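Esterase (Staphylococcus aureus subsp. aureus USA300_TCH1516, PDB 3D7R) is a putative esterase of the alpha/beta hydrolase fold that probably hydrolyses ester bonds. Local coordinates at residues 72-77 against 121-126; 116-121 against 299-304. One frame throughout, in Å; residues are numbered along the deposited sequence.

Contact 1: 72-77 against 121-126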
ATOM      1  N   VAL A  72      12.863 -16.241   5.467  1.00 10.45           N
ATOM      2  CA  VAL A  72      11.632 -15.739   6.067  1.00 10.75           C
ATOM      3  C   VAL A  72      11.493 -16.371   7.456  1.00 11.38           C
ATOM      4  O   VAL A  72      11.466 -17.591   7.589  1.00 11.47           O
ATOM      5  CB  VAL A  72      10.393 -16.043   5.170  1.00 11.43           C
ATOM      6  CG1 VAL A  72       9.030 -15.704   5.900  1.00 11.17           C
ATOM      7  CG2 VAL A  72      10.511 -15.311   3.825  1.00  9.95           C
ATOM      8  N   LYS A  73      11.456 -15.537   8.492  1.00 11.44           N
ATOM      9  CA  LYS A  73      11.481 -16.043   9.847  1.00 12.65           C
ATOM     10  C   LYS A  73      10.104 -16.510  10.276  1.00 12.21           C
ATOM     11  O   LYS A  73       9.990 -17.473  11.027  1.00 11.52           O
ATOM     12  CB  LYS A  73      12.014 -14.985  10.819  1.00 13.35           C
ATOM     13  CG  LYS A  73      13.500 -14.728  10.714  1.00 16.51           C
ATOM     14  CD  LYS A  73      13.877 -13.582  11.677  1.00 23.65           C
ATOM     15  CE  LYS A  73      15.362 -13.260  11.617  1.00 26.14           C
ATOM     16  NZ  LYS A  73      15.635 -11.890  12.174  1.00 28.97           N
ATOM     17  N   ALA A  74       9.059 -15.830   9.803  1.00 11.16           N
ATOM     18  CA  ALA A  74       7.701 -16.257  10.116  1.00 11.54           C
ATOM     19  C   ALA A  74       7.425 -17.553   9.371  1.00 11.44           C
ATOM     20  O   ALA A  74       8.117 -17.877   8.397  1.00 11.52           O
ATOM     21  CB  ALA A  74       6.657 -15.160   9.746  1.00 10.98           C
ATOM     22  N   ASN A  75       6.450 -18.314   9.849  1.00 11.39           N
ATOM     23  CA  ASN A  75       5.937 -19.447   9.076  1.00 12.18           C
ATOM     24  C   ASN A  75       5.102 -18.937   7.915  1.00 12.52           C
ATOM     25  O   ASN A  75       4.320 -17.978   8.072  1.00 12.46           O
ATOM     26  CB  ASN A  75       5.136 -20.396   9.968  1.00 11.91           C
ATOM     27  CG  ASN A  75       5.957 -20.911  11.120  1.00 11.58           C
ATOM     28  OD1 ASN A  75       5.704 -20.562  12.279  1.00 10.90           O
ATOM     29  ND2 ASN A  75       6.990 -21.705  10.812  1.00 12.55           N
ATOM     30  N   LEU A  76       5.266 -19.568   6.757  1.00 13.04           N
ATOM     31  CA  LEU A  76       4.638 -19.090   5.515  1.00 13.72           C
ATOM     32  C   LEU A  76       3.610 -20.074   4.958  1.00 14.42           C
ATOM     33  O   LEU A  76       3.891 -21.269   4.823  1.00 14.93           O
ATOM     34  CB  LEU A  76       5.718 -18.809   4.462  1.00 14.08           C
ATOM     35  CG  LEU A  76       5.352 -18.167   3.115  1.00 14.09           C
ATOM     36  CD1 LEU A  76       4.884 -16.732   3.295  1.00 14.47           C
ATOM     37  CD2 LEU A  76       6.554 -18.202   2.192  1.00 15.88           C
ATOM     38  N   GLU A  77       2.427 -19.570   4.629  1.00 14.02           N
ATOM     39  CA  GLU A  77       1.381 -20.391   4.011  1.00 14.40           C
ATOM     40  C   GLU A  77       1.210 -19.938   2.571  1.00 13.92           C
ATOM     41  O   GLU A  77       0.985 -18.749   2.315  1.00 13.71           O
ATOM     42  CB  GLU A  77       0.056 -20.218   4.763  1.00 14.58           C
ATOM     43  CG  GLU A  77       0.101 -20.776   6.154  1.00 16.12           C
ATOM     44  CD  GLU A  77      -1.173 -20.541   6.947  1.00 18.92           C
ATOM     45  OE1 GLU A  77      -2.155 -20.022   6.393  1.00 21.91           O
ATOM     46  OE2 GLU A  77      -1.192 -20.878   8.147  1.00 21.96           O
ATOM     47  N   LYS A 121       9.009  -8.911   9.137  1.00 11.21           N
ATOM     48  CA  LYS A 121       9.240  -8.096  10.336  1.00 11.41           C
ATOM     49  C   LYS A 121       7.957  -7.666  11.033  1.00 10.71           C
ATOM     50  O   LYS A 121       7.884  -7.723  12.259  1.00 10.86           O
ATOM     51  CB  LYS A 121      10.077  -6.842  10.034  1.00 11.96           C
ATOM     52  CG  LYS A 121      11.462  -7.126   9.435  1.00 16.66           C
ATOM     53  CD  LYS A 121      12.533  -6.286  10.114  1.00 20.90           C
ATOM     54  CE  LYS A 121      13.844  -6.320   9.336  1.00 23.35           C
ATOM     55  NZ  LYS A 121      14.453  -7.665   9.162  1.00 25.14           N
ATOM     56  N   ILE A 122       6.963  -7.217  10.261  1.00  9.11           N
ATOM     57  CA  ILE A 122       5.696  -6.779  10.850  1.00  8.35           C
ATOM     58  C   ILE A 122       4.993  -7.955  11.541  1.00  8.54           C
ATOM     59  O   ILE A 122       4.399  -7.793  12.630  1.00  7.80           O
ATOM     60  CB  ILE A 122       4.749  -6.145   9.776  1.00  8.19           C
ATOM     61  CG1 ILE A 122       5.283  -4.777   9.315  1.00  6.23           C
ATOM     62  CG2 ILE A 122       3.320  -5.974  10.327  1.00  6.93           C
ATOM     63  CD1 ILE A 122       4.672  -4.302   8.005  1.00  9.90           C
ATOM     64  N   THR A 123       5.030  -9.126  10.891  1.00  7.87           N
ATOM     65  CA  THR A 123       4.460 -10.334  11.486  1.00  8.08           C
ATOM     66  C   THR A 123       5.091 -10.594  12.859  1.00  8.71           C
ATOM     67  O   THR A 123       4.396 -10.794  13.847  1.00  8.76           O
ATOM     68  CB  THR A 123       4.691 -11.583  10.587  1.00  7.70           C
ATOM     69  OG1 THR A 123       4.160 -11.340   9.280  1.00  7.63           O
ATOM     70  CG2 THR A 123       4.026 -12.860  11.198  1.00  8.23           C
ATOM     71  N   LEU A 124       6.419 -10.597  12.907  1.00  9.20           N
ATOM     72  CA  LEU A 124       7.139 -10.895  14.133  1.00 10.25           C
ATOM     73  C   LEU A 124       6.941  -9.825  15.207  1.00 10.90           C
ATOM     74  O   LEU A 124       6.933 -10.153  16.403  1.00 10.20           O
ATOM     75  CB  LEU A 124       8.633 -11.109  13.842  1.00 10.59           C
ATOM     76  CG  LEU A 124       9.064 -12.562  13.558  1.00 12.51           C
ATOM     77  CD1 LEU A 124       8.422 -13.132  12.304  1.00 12.29           C
ATOM     78  CD2 LEU A 124      10.592 -12.637  13.456  1.00 13.45           C
ATOM     79  N   SER A 125       6.770  -8.560  14.793  1.00 10.68           N
ATOM     80  CA  SER A 125       6.537  -7.468  15.765  1.00 12.05           C
ATOM     81  C   SER A 125       5.112  -7.351  16.289  1.00 11.56           C
ATOM     82  O   SER A 125       4.899  -7.048  17.468  1.00 12.39           O
ATOM     83  CB  SER A 125       6.974  -6.116  15.185  1.00 12.45           C
ATOM     84  OG  SER A 125       8.331  -6.179  14.789  1.00 16.28           O
ATOM     85  N   THR A 126       4.128  -7.549  15.418  1.00 11.16           N
ATOM     86  CA  THR A 126       2.729  -7.371  15.801  1.00 10.69           C
ATOM     87  C   THR A 126       2.094  -8.661  16.324  1.00 11.28           C
ATOM     88  O   THR A 126       1.127  -8.616  17.101  1.00 10.32           O
ATOM     89  CB  THR A 126       1.881  -6.879  14.615  1.00 10.94           C
ATOM     90  OG1 THR A 126       1.882  -7.879  13.592  1.00 10.62           O
ATOM     91  CG2 THR A 126       2.462  -5.559  14.040  1.00 10.89           C
TER
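In this alpha/beta hydrolase fold, the turn that leads into the edge strand 75-81 rests on the last turns of helix 113-126, and Leu124 meets Lys73 and Ala74 there. The two methyls of Leu124 divide the work. CD1 lies 3.7 Å from Ala74 CB, while CD2 packs against the aliphatic part of the lysine, 3.8 Å from Lys73 CB and 3.9 Å from Lys73 CD. The Lys73 chain runs extended beyond CG and crosses the leucine at about a right angle; its CB and CD make the contact. On the buried side, Ala74 CB also touches the methyl of Thr123, at 3.8 Å from its CG2. Thr123 OG1 sits beside its own backbone N (chi1 -56°) and bonds to Leu119 O, while CG2, anti to that N, meets Ala74. No hydrogen bond joins 72-77 to 121-126; the polar link comes from Asp120, one turn before Leu124, which accepts the backbone N-H groups of both Lys73 and Ala74. Lys73 NZ and Lys121 NZ, like charges not in contact, lie 5.3 Å apart. Beyond Ala74 the chain pairs with strand 84-90, whose Phe89 touches Thr123; Phe91 packs on Thr123 and Leu124, and helix 305-318 flanks the helix through Lys121, Ser125 and Thr126.

Contact 2: 116-121 against 299-304; sequences WRLLDK and FPIYPI
Arg117 and Leu118, neighbours on helix 113-126, reach the 299-304 segment at two separate places. The arginine extends from CG to NE and crosses the pyrrolidine ring of Pro303 at about a right angle. Its guanidinium meets the proline obliquely, with NH1 3.7 Å from Pro303 CB and 4.0 Å from Pro303 CG, and NH2 3.9 Å from the same CB. CG anti to the backbone N (chi1 -176°) starts this long reach away from the helix. A bound dimethyl sulfoxide, probably from the crystallisation liquor, lies about 3 Å from the Arg117 side chain. Pro303 is the centre of an inverse gamma turn just before helix 305-318 begins, and its CB points toward helix 113-126.

Leu118 is buried and works with both branches. CD1 approaches the backbone of the short 3-10 segment 299-301, 3.7 Å from Pro300 O, and lies more loosely beside the proline ring, 4.4 Å from Pro300 CB. CD2 meets the branch methyl of Ile301, 3.9 Å from its CG2, the two side chains crossing obliquely. The longer arm of Ile301 leads elsewhere: with chi1 at 66° CG1 sits between the backbone N and the carbonyl carbon, and CG1 lies 3.8 Å above one face of the Tyr302 ring, offset toward the ring's rim. Ile311 of helix 305-318 also packs on Leu118.

With no hydrogen bond or salt bridge across it, the contact rests on van der Waals packing: Leu118 against Ile301 and Pro300, and, where both residues are partly exposed, a guanidinium that meets proline carbons without a polar bond to 299-304.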
ATOM      1  N   TRP A 116       8.722  -8.597   0.989  1.00  8.25           N
ATOM      2  CA  TRP A 116       8.739  -9.863   1.716  1.00  8.90           C
ATOM      3  C   TRP A 116       9.370  -9.666   3.084  1.00  9.37           C
ATOM      4  O   TRP A 116       8.840 -10.106   4.112  1.00  8.80           O
ATOM      5  CB  TRP A 116       9.494 -10.917   0.905  1.00  8.93           C
ATOM      6  CG  TRP A 116       8.595 -11.511  -0.135  1.00  8.51           C
ATOM      7  CD1 TRP A 116       8.241 -10.964  -1.348  1.00  9.03           C
ATOM      8  CD2 TRP A 116       7.882 -12.740  -0.026  1.00  8.59           C
ATOM      9  NE1 TRP A 116       7.374 -11.808  -2.002  1.00  9.12           N
ATOM     10  CE2 TRP A 116       7.124 -12.895  -1.207  1.00  7.19           C
ATOM     11  CE3 TRP A 116       7.817 -13.732   0.949  1.00  9.36           C
ATOM     12  CZ2 TRP A 116       6.319 -14.010  -1.435  1.00  9.48           C
ATOM     13  CZ3 TRP A 116       6.996 -14.825   0.731  1.00 10.56           C
ATOM     14  CH2 TRP A 116       6.262 -14.958  -0.453  1.00  8.82           C
ATOM     15  N   ARG A 117      10.484  -8.949   3.087  1.00  9.92           N
ATOM     16  CA  ARG A 117      11.244  -8.739   4.310  1.00 11.87           C
ATOM     17  C   ARG A 117      10.483  -7.850   5.308  1.00 11.37           C
ATOM     18  O   ARG A 117      10.450  -8.147   6.505  1.00 11.31           O
ATOM     19  CB  ARG A 117      12.602  -8.163   3.946  1.00 11.82           C
ATOM     20  CG  ARG A 117      13.519  -7.985   5.095  1.00 16.59           C
ATOM     21  CD  ARG A 117      14.901  -7.732   4.572  1.00 18.08           C
ATOM     22  NE  ARG A 117      15.758  -7.500   5.704  1.00 24.31           N
ATOM     23  CZ  ARG A 117      16.951  -6.928   5.640  1.00 25.19           C
ATOM     24  NH1 ARG A 117      17.434  -6.521   4.458  1.00 24.61           N
ATOM     25  NH2 ARG A 117      17.638  -6.762   6.767  1.00 24.25           N
ATOM     26  N   LEU A 118       9.857  -6.783   4.811  1.00 11.14           N
ATOM     27  CA  LEU A 118       9.048  -5.897   5.651  1.00 11.08           C
ATOM     28  C   LEU A 118       7.889  -6.651   6.316  1.00 11.05           C
ATOM     29  O   LEU A 118       7.636  -6.488   7.500  1.00 10.84           O
ATOM     30  CB  LEU A 118       8.495  -4.721   4.824  1.00 10.82           C
ATOM     31  CG  LEU A 118       7.477  -3.774   5.498  1.00 12.61           C
ATOM     32  CD1 LEU A 118       8.044  -3.135   6.800  1.00 12.36           C
ATOM     33  CD2 LEU A 118       6.986  -2.675   4.526  1.00 11.00           C
ATOM     34  N   LEU A 119       7.168  -7.442   5.525  1.00 10.64           N
ATOM     35  CA  LEU A 119       6.024  -8.201   6.029  1.00 10.97           C
ATOM     36  C   LEU A 119       6.429  -9.226   7.093  1.00 10.77           C
ATOM     37  O   LEU A 119       5.744  -9.405   8.104  1.00 11.13           O
ATOM     38  CB  LEU A 119       5.272  -8.845   4.863  1.00 10.20           C
ATOM     39  CG  LEU A 119       4.168  -7.938   4.264  1.00 11.46           C
ATOM     40  CD1 LEU A 119       4.675  -6.561   3.848  1.00 11.12           C
ATOM     41  CD2 LEU A 119       3.517  -8.628   3.087  1.00 12.09           C
ATOM     42  N   ASP A 120       7.546  -9.898   6.858  1.00 10.86           N
ATOM     43  CA  ASP A 120       8.118 -10.794   7.854  1.00 11.23           C
ATOM     44  C   ASP A 120       8.334 -10.066   9.183  1.00 11.11           C
ATOM     45  O   ASP A 120       7.849 -10.524  10.223  1.00 10.77           O
ATOM     46  CB  ASP A 120       9.424 -11.400   7.335  1.00 11.29           C
ATOM     47  CG  ASP A 120       9.895 -12.563   8.171  1.00 12.89           C
ATOM     48  OD1 ASP A 120       9.060 -13.397   8.567  1.00 13.99           O
ATOM     49  OD2 ASP A 120      11.103 -12.653   8.429  1.00 14.40           O
ATOM     50  N   LYS A 121       9.009  -8.911   9.137  1.00 11.21           N
ATOM     51  CA  LYS A 121       9.240  -8.096  10.336  1.00 11.41           C
ATOM     52  C   LYS A 121       7.957  -7.666  11.033  1.00 10.71           C
ATOM     53  O   LYS A 121       7.884  -7.723  12.259  1.00 10.86           O
ATOM     54  CB  LYS A 121      10.077  -6.842  10.034  1.00 11.96           C
ATOM     55  CG  LYS A 121      11.462  -7.126   9.435  1.00 16.66           C
ATOM     56  CD  LYS A 121      12.533  -6.286  10.114  1.00 20.90           C
ATOM     57  CE  LYS A 121      13.844  -6.320   9.336  1.00 23.35           C
ATOM     58  NZ  LYS A 121      14.453  -7.665   9.162  1.00 25.14           N
ATOM     59  N   PHE A 299       9.778   4.474   2.795  1.00 11.30           N
ATOM     60  CA  PHE A 299      11.044   4.248   3.515  1.00 10.86           C
ATOM     61  C   PHE A 299      11.128   2.954   4.351  1.00 10.97           C
ATOM     62  O   PHE A 299      12.201   2.382   4.415  1.00 12.17           O
ATOM     63  CB  PHE A 299      11.484   5.477   4.327  1.00 10.27           C
ATOM     64  CG  PHE A 299      10.724   5.675   5.607  1.00  8.87           C
ATOM     65  CD1 PHE A 299      11.133   5.034   6.787  1.00  9.22           C
ATOM     66  CD2 PHE A 299       9.617   6.521   5.645  1.00  9.07           C
ATOM     67  CE1 PHE A 299      10.428   5.215   7.995  1.00  9.65           C
ATOM     68  CE2 PHE A 299       8.893   6.714   6.835  1.00  9.82           C
ATOM     69  CZ  PHE A 299       9.297   6.060   8.013  1.00 11.52           C
ATOM     70  N   PRO A 300      10.017   2.502   4.989  1.00 10.95           N
ATOM     71  CA  PRO A 300      10.100   1.302   5.827  1.00 11.17           C
ATOM     72  C   PRO A 300      10.538   0.008   5.119  1.00 12.17           C
ATOM     73  O   PRO A 300      10.838  -0.972   5.804  1.00 11.37           O
ATOM     74  CB  PRO A 300       8.670   1.154   6.369  1.00 11.76           C
ATOM     75  CG  PRO A 300       8.148   2.596   6.384  1.00 11.00           C
ATOM     76  CD  PRO A 300       8.648   3.064   5.028  1.00 11.07           C
ATOM     77  N   ILE A 301      10.554  -0.009   3.777  1.00 12.65           N
ATOM     78  CA  ILE A 301      11.039  -1.191   3.034  1.00 13.05           C
ATOM     79  C   ILE A 301      12.553  -1.309   3.082  1.00 12.83           C
ATOM     80  O   ILE A 301      13.121  -2.390   2.834  1.00 13.37           O
ATOM     81  CB  ILE A 301      10.561  -1.205   1.555  1.00 13.45           C
ATOM     82  CG1 ILE A 301      11.188  -0.040   0.764  1.00 14.13           C
ATOM     83  CG2 ILE A 301       9.032  -1.182   1.495  1.00 15.26           C
ATOM     84  CD1 ILE A 301      11.165  -0.214  -0.768  1.00 17.46           C
ATOM     85  N   TYR A 302      13.216  -0.194   3.390  1.00 12.73           N
ATOM     86  CA  TYR A 302      14.666  -0.173   3.491  1.00 12.76           C
ATOM     87  C   TYR A 302      15.177  -0.656   4.855  1.00 13.72           C
ATOM     88  O   TYR A 302      14.568  -0.362   5.898  1.00 14.09           O
ATOM     89  CB  TYR A 302      15.213   1.230   3.164  1.00 12.65           C
ATOM     90  CG  TYR A 302      14.891   1.672   1.741  1.00 11.27           C
ATOM     91  CD1 TYR A 302      15.609   1.171   0.658  1.00  8.52           C
ATOM     92  CD2 TYR A 302      13.838   2.570   1.481  1.00 10.38           C
ATOM     93  CE1 TYR A 302      15.319   1.571  -0.665  1.00  9.39           C
ATOM     94  CE2 TYR A 302      13.531   2.969   0.159  1.00  9.78           C
ATOM     95  CZ  TYR A 302      14.276   2.467  -0.908  1.00  9.71           C
ATOM     96  OH  TYR A 302      13.980   2.860  -2.210  1.00 11.16           O
ATOM     97  N   PRO A 303      16.303  -1.395   4.857  1.00 14.22           N
ATOM     98  CA  PRO A 303      16.909  -1.892   6.099  1.00 14.96           C
ATOM     99  C   PRO A 303      17.696  -0.807   6.858  1.00 14.94           C
ATOM    100  O   PRO A 303      18.927  -0.846   6.942  1.00 15.21           O
ATOM    101  CB  PRO A 303      17.810  -3.038   5.608  1.00 15.28           C
ATOM    102  CG  PRO A 303      18.243  -2.595   4.252  1.00 15.66           C
ATOM    103  CD  PRO A 303      17.065  -1.827   3.665  1.00 14.27           C
ATOM    104  N   ILE A 304      16.961   0.165   7.398  1.00 14.20           N
ATOM    105  CA  ILE A 304      17.525   1.316   8.091  1.00 13.97           C
ATOM    106  C   ILE A 304      16.817   1.500   9.440  1.00 13.90           C
ATOM    107  O   ILE A 304      15.701   1.031   9.634  1.00 12.92           O
ATOM    108  CB  ILE A 304      17.411   2.612   7.242  1.00 14.43           C
ATOM    109  CG1 ILE A 304      15.943   2.854   6.831  1.00 13.18           C
ATOM    110  CG2 ILE A 304      18.346   2.509   6.002  1.00 14.63           C
ATOM    111  CD1 ILE A 304      15.656   4.202   6.209  1.00 14.67           C
TER

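In the fold
From the N terminus, 72-77 enters the outermost strand 75-81, and contact 1 closes a loop of 43 residues when helix 113-126 returns to it. Contact 2 starts on the same helix, at 116-121, and closes a far longer loop of 177 residues at 299-304, between strand 287-292 and helix 305-318. The two closures cross, since their segments alternate along the chain, and their helix segments overlap at Lys121. The centres of contact 1 and contact 2 are about 11 Å apart. Asp120 and Trp116, both in 116-121, also bear on 72-77, the tryptophan by packing on Leu76. Helix 113-126 thus joins the start of the sheet to the loop following its last strand.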